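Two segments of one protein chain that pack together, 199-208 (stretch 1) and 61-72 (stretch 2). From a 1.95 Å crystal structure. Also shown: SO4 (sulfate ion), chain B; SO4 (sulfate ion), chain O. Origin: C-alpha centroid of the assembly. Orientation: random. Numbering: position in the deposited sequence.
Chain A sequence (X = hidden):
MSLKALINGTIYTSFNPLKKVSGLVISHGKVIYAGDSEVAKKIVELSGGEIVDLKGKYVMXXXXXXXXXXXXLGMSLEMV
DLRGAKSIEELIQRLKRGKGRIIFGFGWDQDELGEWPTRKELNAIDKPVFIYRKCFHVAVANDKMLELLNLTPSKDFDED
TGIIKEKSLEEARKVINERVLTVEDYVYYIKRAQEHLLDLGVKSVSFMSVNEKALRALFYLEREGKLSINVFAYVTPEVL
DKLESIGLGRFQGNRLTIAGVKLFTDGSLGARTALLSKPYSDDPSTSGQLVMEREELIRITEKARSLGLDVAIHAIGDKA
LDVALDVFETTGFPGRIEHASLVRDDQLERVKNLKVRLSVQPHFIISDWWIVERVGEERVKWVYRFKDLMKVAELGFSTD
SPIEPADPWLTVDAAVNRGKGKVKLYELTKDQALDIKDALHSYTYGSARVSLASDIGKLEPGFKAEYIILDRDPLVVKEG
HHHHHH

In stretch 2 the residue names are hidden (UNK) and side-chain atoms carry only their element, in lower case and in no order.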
ATOM      1  N   ASP A 199      13.721 -13.789 -16.075  1.00 31.66           N
ATOM      2  CA  ASP A 199      14.304 -14.652 -17.115  1.00 34.84           C
ATOM      3  C   ASP A 199      14.609 -16.061 -16.620  1.00 39.92           C
ATOM      4  O   ASP A 199      14.665 -17.001 -17.412  1.00 37.39           O
ATOM      5  CB  ASP A 199      15.568 -14.025 -17.719  1.00 36.48           C
ATOM      6  CG  ASP A 199      15.260 -12.858 -18.653  1.00 55.65           C
ATOM      7  OD1 ASP A 199      14.075 -12.653 -19.002  1.00 64.37           O
ATOM      8  OD2 ASP A 199      16.210 -12.139 -19.034  1.00 66.66           O
ATOM      9  N   LEU A 200      14.800 -16.198 -15.307  1.00 35.20           N
ATOM     10  CA  LEU A 200      15.055 -17.483 -14.681  1.00 31.61           C
ATOM     11  C   LEU A 200      13.784 -18.216 -14.243  1.00 31.59           C
ATOM     12  O   LEU A 200      13.852 -19.339 -13.736  1.00 34.09           O
ATOM     13  CB  LEU A 200      16.000 -17.295 -13.486  1.00 31.59           C
ATOM     14  CG  LEU A 200      17.470 -17.098 -13.860  1.00 37.54           C
ATOM     15  CD1 LEU A 200      18.269 -16.566 -12.673  1.00 36.19           C
ATOM     16  CD2 LEU A 200      18.050 -18.414 -14.383  1.00 37.57           C
ATOM     17  N   GLY A 201      12.628 -17.589 -14.426  1.00 30.78           N
ATOM     18  CA  GLY A 201      11.362 -18.188 -13.990  1.00 31.54           C
ATOM     19  C   GLY A 201      11.003 -17.925 -12.524  1.00 32.91           C
ATOM     20  O   GLY A 201      10.093 -18.550 -11.984  1.00 34.34           O
ATOM     21  N   VAL A 202      11.714 -16.999 -11.882  1.00 28.09           N
ATOM     22  CA  VAL A 202      11.416 -16.614 -10.491  1.00 30.59           C
ATOM     23  C   VAL A 202      10.511 -15.382 -10.541  1.00 28.87           C
ATOM     24  O   VAL A 202      10.959 -14.291 -10.910  1.00 32.65           O
ATOM     25  CB  VAL A 202      12.710 -16.289  -9.698  1.00 27.71           C
ATOM     26  CG1 VAL A 202      12.393 -15.896  -8.233  1.00 29.70           C
ATOM     27  CG2 VAL A 202      13.652 -17.469  -9.713  1.00 26.54           C
ATOM     28  N   LYS A 203       9.235 -15.559 -10.206  1.00 27.42           N
ATOM     29  CA  LYS A 203       8.266 -14.481 -10.393  1.00 25.76           C
ATOM     30  C   LYS A 203       7.794 -13.823  -9.100  1.00 27.99           C
ATOM     31  O   LYS A 203       7.035 -12.864  -9.148  1.00 26.44           O
ATOM     32  CB  LYS A 203       7.078 -14.945 -11.233  1.00 28.35           C
ATOM     33  CG  LYS A 203       7.479 -15.291 -12.672  1.00 33.48           C
ATOM     34  CD  LYS A 203       6.268 -15.503 -13.566  1.00 39.80           C
ATOM     35  CE  LYS A 203       6.718 -15.732 -15.002  1.00 48.34           C
ATOM     36  NZ  LYS A 203       5.565 -15.797 -15.925  1.00 49.69           N
ATOM     37  N   SER A 204       8.248 -14.346  -7.965  1.00 26.33           N
ATOM     38  CA  SER A 204       7.930 -13.777  -6.645  1.00 25.51           C
ATOM     39  C   SER A 204       9.146 -13.930  -5.745  1.00 30.70           C
ATOM     40  O   SER A 204       9.874 -14.924  -5.848  1.00 28.61           O
ATOM     41  CB  SER A 204       6.749 -14.493  -5.997  1.00 25.54           C
ATOM     42  OG  SER A 204       5.580 -14.481  -6.785  1.00 28.73           O
ATOM     43  N   VAL A 205       9.382 -12.945  -4.875  1.00 25.76           N
ATOM     44  CA  VAL A 205      10.508 -12.992  -3.942  1.00 27.38           C
ATOM     45  C   VAL A 205      10.117 -12.412  -2.586  1.00 24.81           C
ATOM     46  O   VAL A 205       9.195 -11.595  -2.510  1.00 27.98           O
ATOM     47  CB  VAL A 205      11.785 -12.214  -4.475  1.00 25.53           C
ATOM     48  CG1 VAL A 205      12.293 -12.769  -5.832  1.00 29.62           C
ATOM     49  CG2 VAL A 205      11.542 -10.702  -4.591  1.00 28.57           C
ATOM     50  N   SER A 206      10.797 -12.853  -1.527  1.00 24.22           N
ATOM     51  CA  SER A 206      10.911 -12.041  -0.319  1.00 26.05           C
ATOM     52  C   SER A 206      12.254 -11.334  -0.350  1.00 30.19           C
ATOM     53  O   SER A 206      13.316 -11.972  -0.383  1.00 28.99           O
ATOM     54  CB  SER A 206      10.811 -12.861   0.965  1.00 28.42           C
ATOM     55  OG  SER A 206       9.586 -13.557   1.044  1.00 36.77           O
ATOM     56  N   PHE A 207      12.186 -10.012  -0.355  1.00 24.52           N
ATOM     57  CA  PHE A 207      13.359  -9.145  -0.412  1.00 23.15           C
ATOM     58  C   PHE A 207      13.682  -8.797   1.037  1.00 27.53           C
ATOM     59  O   PHE A 207      12.925  -8.098   1.696  1.00 24.67           O
ATOM     60  CB  PHE A 207      13.024  -7.919  -1.286  1.00 22.70           C
ATOM     61  CG  PHE A 207      14.107  -6.856  -1.389  1.00 27.39           C
ATOM     62  CD1 PHE A 207      15.393  -7.024  -0.859  1.00 27.25           C
ATOM     63  CD2 PHE A 207      13.823  -5.671  -2.076  1.00 26.19           C
ATOM     64  CE1 PHE A 207      16.356  -5.996  -0.957  1.00 25.85           C
ATOM     65  CE2 PHE A 207      14.775  -4.654  -2.196  1.00 29.79           C
ATOM     66  CZ  PHE A 207      16.041  -4.815  -1.636  1.00 29.05           C
ATOM     67  N   MET A 208      14.807  -9.319   1.521  1.00 26.16           N
ATOM     68  CA  MET A 208      15.222  -9.172   2.925  1.00 32.34           C
ATOM     69  C   MET A 208      16.141  -7.984   3.166  1.00 38.32           C
ATOM     70  O   MET A 208      16.998  -7.700   2.344  1.00 34.27           O
ATOM     71  CB  MET A 208      15.929 -10.445   3.379  1.00 34.07           C
ATOM     72  CG  MET A 208      15.220 -11.716   2.894  1.00 57.26           C
ATOM     73  SD  MET A 208      13.541 -11.836   3.553  1.00 47.22           S
ATOM     74  CE  MET A 208      14.043 -11.899   5.254  1.00 14.21           C
ATOM     75  N   UNK A  61       3.645 -23.880 -11.500  1.00 32.98           N
ATOM     76  CA  UNK A  61       3.730 -22.608 -10.786  1.00 32.47           C
ATOM     77  C   UNK A  61       5.143 -22.047 -10.858  1.00 32.60           C
ATOM     78  O   UNK A  61       6.123 -22.801 -10.852  1.00 29.18           O
ATOM     79  c   UNK A  61       2.547 -24.213  -9.469  1.00 33.78           C
ATOM     80  c   UNK A  61       3.381 -22.984  -9.347  1.00 32.22           C
ATOM     81  c   UNK A  61       3.122 -24.958 -10.634  1.00 33.37           C
ATOM     82  N   UNK A  62       5.251 -20.730 -10.961  1.00 32.02           N
ATOM     83  CA  UNK A  62       6.564 -20.106 -11.067  1.00 31.57           C
ATOM     84  C   UNK A  62       7.344 -20.259  -9.758  1.00 32.42           C
ATOM     85  O   UNK A  62       6.758 -20.529  -8.703  1.00 30.56           O
ATOM     86  c   UNK A  62       6.416 -18.639 -11.466  1.00 29.97           C
ATOM     87  N   UNK A  63       8.668 -20.145  -9.831  1.00 28.16           N
ATOM     88  CA  UNK A  63       9.484 -20.210  -8.636  1.00 27.27           C
ATOM     89  C   UNK A  63       9.239 -18.982  -7.748  1.00 27.64           C
ATOM     90  O   UNK A  63       8.919 -17.887  -8.237  1.00 28.90           O
ATOM     91  c   UNK A  63      11.871 -24.056  -9.264  1.00 33.39           C
ATOM     92  c   UNK A  63      10.971 -20.350  -8.981  1.00 29.98           C
ATOM     93  c   UNK A  63      11.334 -21.701  -9.566  1.00 30.68           C
ATOM     94  c   UNK A  63      11.807 -23.110 -11.484  1.00 33.46           C
ATOM     95  c   UNK A  63      11.466 -21.867 -10.940  1.00 34.46           C
ATOM     96  c   UNK A  63      12.003 -24.206 -10.647  1.00 32.40           C
ATOM     97  c   UNK A  63      11.529 -22.806  -8.735  1.00 29.73           C
ATOM     98  N   UNK A  64       9.360 -19.199  -6.446  1.00 26.45           N
ATOM     99  CA  UNK A  64       9.219 -18.136  -5.451  1.00 27.51           C
ATOM    100  C   UNK A  64      10.477 -18.229  -4.583  1.00 27.57           C
ATOM    101  O   UNK A  64      10.645 -19.182  -3.828  1.00 26.39           O
ATOM    102  c   UNK A  64       7.939 -18.393  -4.638  1.00 25.93           C
ATOM    103  c   UNK A  64       7.496 -17.242  -3.748  1.00 28.88           C
ATOM    104  c   UNK A  64       5.692 -15.862  -2.865  1.00 34.44           C
ATOM    105  c   UNK A  64       8.404 -16.501  -2.975  1.00 27.78           C
ATOM    106  c   UNK A  64       6.595 -15.134  -2.117  1.00 27.83           C
ATOM    107  c   UNK A  64       7.967 -15.452  -2.167  1.00 29.14           C
ATOM    108  c   UNK A  64       6.146 -16.919  -3.674  1.00 27.50           C
ATOM    109  N   UNK A  65      11.382 -17.266  -4.714  1.00 24.30           N
ATOM    110  CA  UNK A  65      12.589 -17.272  -3.903  1.00 27.28           C
ATOM    111  C   UNK A  65      12.268 -16.574  -2.591  1.00 30.06           C
ATOM    112  O   UNK A  65      12.098 -15.370  -2.558  1.00 27.86           O
ATOM    113  o   UNK A  65      15.207 -16.608  -2.708  1.00 29.27           O
ATOM    114  c   UNK A  65      13.733 -16.547  -4.624  1.00 24.38           C
ATOM    115  o   UNK A  65      16.080 -17.004  -4.662  1.00 34.39           O
ATOM    116  c   UNK A  65      15.092 -16.750  -3.944  1.00 33.91           C
ATOM    117  N   UNK A  66      12.223 -17.330  -1.503  1.00 26.69           N
ATOM    118  CA  UNK A  66      11.726 -16.776  -0.237  1.00 25.39           C
ATOM    119  C   UNK A  66      12.739 -15.950   0.564  1.00 28.16           C
ATOM    120  O   UNK A  66      12.427 -15.506   1.675  1.00 30.86           O
ATOM    121  c   UNK A  66      11.121 -17.890   0.630  1.00 30.21           C
ATOM    122  o   UNK A  66      12.102 -18.842   0.988  1.00 37.19           O
ATOM    123  N   UNK A  67      13.926 -15.702   0.007  1.00 25.49           N
ATOM    124  CA  UNK A  67      14.957 -14.922   0.721  1.00 30.66           C
ATOM    125  C   UNK A  67      16.075 -14.510  -0.220  1.00 25.79           C
ATOM    126  O   UNK A  67      16.965 -15.305  -0.514  1.00 29.82           O
ATOM    127  c   UNK A  67      17.422 -14.258   4.611  1.00 36.18           C
ATOM    128  c   UNK A  67      15.523 -15.743   1.898  1.00 26.03           C
ATOM    129  c   UNK A  67      16.527 -15.021   2.748  1.00 33.58           C
ATOM    130  n   UNK A  67      18.230 -13.940   3.618  1.00 39.73           N
ATOM    131  n   UNK A  67      16.385 -14.908   4.113  1.00 42.81           N
ATOM    132  c   UNK A  67      17.699 -14.417   2.442  1.00 35.28           C
ATOM    133  N   UNK A  68      16.043 -13.263  -0.679  1.00 27.00           N
ATOM    134  CA  UNK A  68      17.165 -12.717  -1.426  1.00 28.52           C
ATOM    135  C   UNK A  68      17.294 -11.210  -1.226  1.00 28.63           C
ATOM    136  O   UNK A  68      16.452 -10.580  -0.581  1.00 30.39           O
ATOM    137  c   UNK A  68      16.030 -13.467  -5.118  1.00 29.19           C
ATOM    138  c   UNK A  68      15.381 -11.422  -3.833  1.00 27.11           C
ATOM    139  c   UNK A  68      15.806 -12.899  -3.734  1.00 36.00           C
ATOM    140  c   UNK A  68      17.087 -13.096  -2.923  1.00 30.02           C
ATOM    141  N   UNK A  69      18.344 -10.643  -1.807  1.00 27.30           N
ATOM    142  CA  UNK A  69      18.628  -9.226  -1.712  1.00 26.97           C
ATOM    143  C   UNK A  69      18.595  -8.661  -3.116  1.00 34.10           C
ATOM    144  O   UNK A  69      19.572  -8.753  -3.855  1.00 37.15           O
ATOM    145  c   UNK A  69      20.007  -9.007  -1.099  1.00 28.59           C
ATOM    146  c   UNK A  69      20.676 -10.898   0.548  1.00 38.90           C
ATOM    147  n   UNK A  69      20.632 -11.006   1.918  1.00 45.59           N
ATOM    148  n   UNK A  69      19.882  -9.060   1.420  1.00 41.78           N
ATOM    149  c   UNK A  69      20.195  -9.675   0.227  1.00 36.97           C
ATOM    150  c   UNK A  69      20.153  -9.882   2.420  1.00 37.19           C
ATOM    151  N   UNK A  70      17.455  -8.079  -3.474  1.00 29.26           N
ATOM    152  CA  UNK A  70      17.187  -7.591  -4.816  1.00 31.32           C
ATOM    153  C   UNK A  70      18.163  -6.484  -5.205  1.00 32.55           C
ATOM    154  O   UNK A  70      18.697  -6.487  -6.311  1.00 35.52           O
ATOM    155  c   UNK A  70      13.330  -7.114  -5.519  1.00 27.03           C
ATOM    156  c   UNK A  70      14.753  -7.383  -6.000  1.00 35.49           C
ATOM    157  c   UNK A  70      14.847  -8.797  -6.537  1.00 27.67           C
ATOM    158  c   UNK A  70      15.734  -7.098  -4.870  1.00 39.09           C
ATOM    159  N   UNK A  71      18.426  -5.561  -4.282  1.00 29.09           N
ATOM    160  CA  UNK A  71      19.351  -4.460  -4.556  1.00 33.76           C
ATOM    161  C   UNK A  71      20.799  -4.952  -4.734  1.00 34.54           C
ATOM    162  O   UNK A  71      21.496  -4.532  -5.663  1.00 35.37           O
ATOM    163  o   UNK A  71      19.423  -5.142  -1.805  1.00 33.39           O
ATOM    164  c   UNK A  71      19.259  -3.371  -3.478  1.00 31.42           C
ATOM    165  o   UNK A  71      19.615  -3.067  -1.156  1.00 40.76           O
ATOM    166  c   UNK A  71      19.446  -3.907  -2.052  1.00 42.49           C
ATOM    167  N   UNK A  72      21.228  -5.865  -3.864  1.00 28.73           N
ATOM    168  CA  UNK A  72      22.568  -6.431  -3.941  1.00 30.68           C
ATOM    169  C   UNK A  72      22.745  -7.296  -5.183  1.00 32.85           C
ATOM    170  O   UNK A  72      23.831  -7.339  -5.741  1.00 31.78           O
ATOM    171  c   UNK A  72      22.897  -7.225  -2.690  1.00 30.22           C
ATOM    172  o   UNK A  72      23.159  -6.602   0.927  1.00 64.56           O
ATOM    173  o   UNK A  72      23.460  -8.420  -0.262  1.00 49.06           O
ATOM    174  c   UNK A  72      23.245  -7.189  -0.171  1.00 44.85           C
ATOM    175  c   UNK A  72      23.078  -6.363  -1.445  1.00 36.45           C
TER
HETATM  176  S   SO4 B   1      21.180 -13.034   5.588  1.00 55.65           S
HETATM  177  O1  SO4 B   1      20.459 -12.201   4.647  1.00 45.31           O
HETATM  178  O2  SO4 B   1      21.832 -14.113   4.862  1.00 62.11           O
HETATM  179  O3  SO4 B   1      22.211 -12.236   6.238  1.00 61.71           O
HETATM  180  O4  SO4 B   1      20.235 -13.600   6.558  1.00 50.26           O
HETATM  181  S   SO4 O  14       3.292 -12.117 -15.408  0.50 63.47           S
HETATM  182  O1  SO4 O  14       2.076 -12.245 -16.206  0.50 53.41           O
HETATM  183  O2  SO4 O  14       3.891 -10.815 -15.678  0.50 49.81           O
HETATM  184  O3  SO4 O  14       2.952 -12.206 -13.990  0.50 41.69           O
HETATM  185  O4  SO4 O  14       4.243 -13.173 -15.752  0.50 52.31           O
HETATM  186  O   HOH W   1       6.149 -17.013  -8.029  1.00 31.84           O
HETATM  187  O   HOH W   2      19.409  -6.231   0.978  1.00 39.43           O

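Position 61 carries three side-chain carbons that close a ring onto its own backbone nitrogen, out of reach of stretch 1: Pro61, whose phi of -57° fits that ring. Position 62 has a single carbon, its CB, which points toward stretch 1 and lies 3.7 Å from Lys203 CG; it is Ala62, small enough to pack against the aliphatic part of Lys203, whose NZ reaches away to a sulfate.

Position 63 shows one carbon and then a six-carbon ring. Its CB lies 4.0 Å from Val202 CG2, and the ring turns its edge to Gly201 O: Phe63, apolar and buried. Its backbone N donates to Gly201 O (3.0 Å), and its O accepts from Lys203 N (3.1 Å). Position 64 repeats that pattern of atoms, but its ring offers a face to Ser204, whose CB stands 3.5 Å from the ring centroid. This is Phe64, whose flat ring face takes the CB of Ser204 in a CH-pi contact.

At position 65 there are two carbons, the second bearing two oxygens. CB is 3.9 Å from Val202 CG1, and one oxygen accepts from the backbone N of position 67. Such an acceptor at the corner of the chain suits Asp65. Position 66 has one carbon and one oxygen, with the CA-to-CB bond pointing away from stretch 1; it is Ser66, whose OG is hydrogen-bonded elsewhere in the structure and whose backbone O meets Ser206 CB at 3.2 Å.

Position 67 bears a five-membered ring of three carbons and two nitrogens. Met208 CG lies over its face, 3.5 Å from the centroid, and a ring nitrogen donates to a sulfate: His67, which offers both a flat face and a donor. Position 68 has four carbons forked at the second, one fork tip 3.7 Å from Val205 CB, as suits Leu68 in an apolar setting.

Position 69 again has a five-membered ring with two nitrogens. One bonds weakly to Met208 O, the other weakly to the same sulfate as His67 NE2: His69, at the N-cap position. Position 70, with four forked carbons, lays its CB over the Phe207 ring, 3.6 Å from the centroid: Leu70, whose apolar CD2 also meets Val205 CG2 at 4.1 Å. Position 71 has two carbons and two terminal oxygens, one 3.3 Å from Phe207 CE1 at the ring edge: Asp71, whose OD1 also accepts from the backbone N of position 72. That position, three carbons ending in two oxygens, touches nothing on stretch 1: Glu72, its charge suited to a partly exposed site.

The contact is a parallel strand pairing. Six backbone hydrogen bonds run from Phe63 N to Met208 N, and two beta bulges shift the register without ending it. Val202, Val205 and Phe207 share one sheet face with Phe63, Asp65 and Leu68, while Ser204 and Phe64 meet on the other.

Stretch 2 61-72: PAFFDSHLHLDE
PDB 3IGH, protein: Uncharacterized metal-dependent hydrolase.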